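Local structure of uncharacterized protein (Thermomonospora curvata, 4MVE) at residues A[4-9]-A[29-34]. The protein is of unknown function but contains GXWXG and DUF4334 family regions and folds largely as antiparallel beta sheet. Residues are numbered along the deposited sequence; the frame is centred on the assembly and turned at random.
Sequences MDAEQR and YDRLAP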
loop_
_atom_site.group_PDB
_atom_site.type_symbol
_atom_site.label_atom_id
_atom_site.label_comp_id
_atom_site.label_asym_id
_atom_site.label_seq_id
_atom_site.Cartn_x
_atom_site.Cartn_y
_atom_site.Cartn_z
HETATM N N MSE A 4 -12.678 -15.200 4.489
HETATM C CA MSE A 4 -14.060 -14.754 4.671
HETATM C C MSE A 4 -14.132 -13.478 5.535
HETATM O O MSE A 4 -14.145 -12.380 4.974
HETATM C CB MSE A 4 -14.920 -15.868 5.287
ATOM N N ASP A 5 -14.148 -13.636 6.892
ATOM C CA ASP A 5 -14.291 -12.589 7.909
ATOM C C ASP A 5 -13.348 -11.401 7.721
ATOM O O ASP A 5 -13.829 -10.277 7.567
ATOM C CB ASP A 5 -14.110 -13.163 9.327
ATOM C CG ASP A 5 -14.406 -12.164 10.441
ATOM O OD1 ASP A 5 -15.569 -11.697 10.527
ATOM O OD2 ASP A 5 -13.475 -11.851 11.223
ATOM N N ALA A 6 -12.025 -11.649 7.755
ATOM C CA ALA A 6 -10.987 -10.635 7.645
ATOM C C ALA A 6 -11.145 -9.802 6.380
ATOM O O ALA A 6 -11.034 -8.596 6.454
ATOM C CB ALA A 6 -9.605 -11.277 7.690
ATOM N N GLU A 7 -11.410 -10.445 5.236
ATOM C CA GLU A 7 -11.602 -9.767 3.953
ATOM C C GLU A 7 -12.817 -8.831 4.008
ATOM O O GLU A 7 -12.712 -7.684 3.595
ATOM C CB GLU A 7 -11.791 -10.804 2.819
ATOM C CG GLU A 7 -10.534 -11.619 2.527
ATOM C CD GLU A 7 -10.329 -12.866 3.373
ATOM O OE1 GLU A 7 -11.115 -13.097 4.322
ATOM O OE2 GLU A 7 -9.359 -13.605 3.091
ATOM N N GLN A 8 -13.937 -9.309 4.553
ATOM C CA GLN A 8 -15.181 -8.557 4.638
ATOM C C GLN A 8 -15.059 -7.399 5.603
ATOM O O GLN A 8 -15.486 -6.297 5.259
ATOM C CB GLN A 8 -16.359 -9.461 5.006
ATOM C CG GLN A 8 -16.841 -10.281 3.799
ATOM C CD GLN A 8 -17.957 -11.276 4.069
ATOM O OE1 GLN A 8 -18.452 -11.942 3.145
ATOM N NE2 GLN A 8 -18.384 -11.421 5.323
ATOM N N ARG A 9 -14.437 -7.630 6.783
ATOM C CA ARG A 9 -14.191 -6.578 7.765
ATOM C C ARG A 9 -13.256 -5.501 7.190
ATOM O O ARG A 9 -13.495 -4.309 7.397
ATOM C CB ARG A 9 -13.573 -7.159 9.034
ATOM C CG ARG A 9 -14.571 -7.719 10.009
ATOM C CD ARG A 9 -14.075 -7.436 11.413
ATOM N NE ARG A 9 -13.470 -8.618 12.035
ATOM C CZ ARG A 9 -12.667 -8.591 13.099
ATOM N NH1 ARG A 9 -12.324 -7.431 13.655
ATOM N NH2 ARG A 9 -12.189 -9.722 13.605
ATOM N N TYR A 29 -4.807 -8.552 8.772
ATOM C CA TYR A 29 -3.826 -8.752 7.721
ATOM C C TYR A 29 -3.220 -10.160 7.746
ATOM O O TYR A 29 -3.111 -10.796 6.688
ATOM C CB TYR A 29 -2.734 -7.697 7.864
ATOM C CG TYR A 29 -1.636 -7.760 6.819
ATOM C CD1 TYR A 29 -0.469 -8.477 7.052
ATOM C CD2 TYR A 29 -1.723 -7.016 5.644
ATOM C CE1 TYR A 29 0.562 -8.509 6.107
ATOM C CE2 TYR A 29 -0.677 -6.989 4.723
ATOM C CZ TYR A 29 0.447 -7.768 4.945
ATOM O OH TYR A 29 1.465 -7.753 4.033
ATOM N N ASP A 30 -2.829 -10.647 8.935
ATOM C CA ASP A 30 -2.199 -11.965 9.098
ATOM C C ASP A 30 -3.095 -13.131 8.625
ATOM O O ASP A 30 -2.581 -14.208 8.388
ATOM C CB ASP A 30 -1.761 -12.189 10.551
ATOM C CG ASP A 30 -0.572 -11.327 10.982
ATOM O OD1 ASP A 30 0.131 -10.777 10.088
ATOM O OD2 ASP A 30 -0.324 -11.227 12.203
ATOM N N ARG A 31 -4.403 -12.895 8.436
ATOM C CA ARG A 31 -5.362 -13.905 7.987
ATOM C C ARG A 31 -5.604 -13.795 6.468
ATOM O O ARG A 31 -6.327 -14.614 5.898
ATOM C CB ARG A 31 -6.677 -13.758 8.778
ATOM C CG ARG A 31 -6.570 -14.377 10.172
ATOM C CD ARG A 31 -7.450 -13.732 11.223
ATOM N NE ARG A 31 -8.871 -13.884 10.925
ATOM C CZ ARG A 31 -9.822 -13.108 11.429
ATOM N NH1 ARG A 31 -11.091 -13.298 11.088
ATOM N NH2 ARG A 31 -9.513 -12.128 12.274
ATOM N N LEU A 32 -4.959 -12.826 5.810
ATOM C CA LEU A 32 -5.128 -12.610 4.381
ATOM C C LEU A 32 -4.208 -13.459 3.538
ATOM O O LEU A 32 -3.124 -13.875 3.963
ATOM C CB LEU A 32 -4.952 -11.129 3.996
ATOM C CG LEU A 32 -5.908 -10.103 4.657
ATOM C CD1 LEU A 32 -5.538 -8.705 4.226
ATOM C CD2 LEU A 32 -7.399 -10.395 4.337
ATOM N N ALA A 33 -4.675 -13.715 2.316
ATOM C CA ALA A 33 -3.984 -14.507 1.319
ATOM C C ALA A 33 -2.916 -13.680 0.587
ATOM O O ALA A 33 -3.144 -12.507 0.291
ATOM C CB ALA A 33 -4.992 -15.069 0.316
ATOM N N PRO A 34 -1.762 -14.301 0.228
ATOM C CA PRO A 34 -0.775 -13.583 -0.602
ATOM C C PRO A 34 -1.291 -13.377 -2.038
ATOM O O PRO A 34 -2.250 -14.040 -2.458
ATOM C CB PRO A 34 0.452 -14.498 -0.593
ATOM C CG PRO A 34 -0.044 -15.844 -0.227
ATOM C CD PRO A 34 -1.368 -15.707 0.470
HETATM O O HOH W 1 -7.403 -12.646 1.155
#
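Asp5 OD2 is gripped by two arginines, one from each segment. Arg31 makes the shorter bond, a salt bridge: its NH1 gives a hydrogen to the anti lone pair of Asp5 OD2 at 2.8 Å, and the carboxylate and guanidinium planes lie only 14° apart. Asp5 CG lies anti to the backbone N (chi1 -173°), a position from which OD2 meets both guanidiniums. Arg9, one helical turn further on, adds weak bonds to the same oxygen, with its NE 3.3 Å from Asp5 OD2. The shared carboxylate probably offsets the repulsion between the two guanidiniums, whose NH2 atoms, Arg9 to Arg31, are 3.8 Å apart.

Ala6 suits its place because its single methyl fits against one face of the Arg31 guanidinium, toward the rim; Ala6 CB also meets Arg31 CB at 4.0 Å. Leu32 suits the buried side of the contact, where its CD2 packs on the Ala6 methyl. Leu32 CD2 also lies 3.8 Å from Glu7 CG.

Glu7 is bent at chi2 (87°), and its carboxylate serves both segments. Its OE1 accepts a 2.6 Å hydrogen bond from N of Met4, a selenomethionine, which comes from above the carboxylate plane, while OE2 takes one from a water that in turn accepts from Ala33 N. An alanine in place of Glu7 would probably leave Met4 N and the bridging water without their carboxylate partner and open a gap beside Leu32 CD2.

The contact thus fastens the N-terminal turn of helix 5-16 to the type I beta turn Tyr29-Leu32, which leads from helix 22-29 into the short, weakly bonded strand about 33-34, paired antiparallel with strand 118-124, through a salt-bridge network beside an apolar patch.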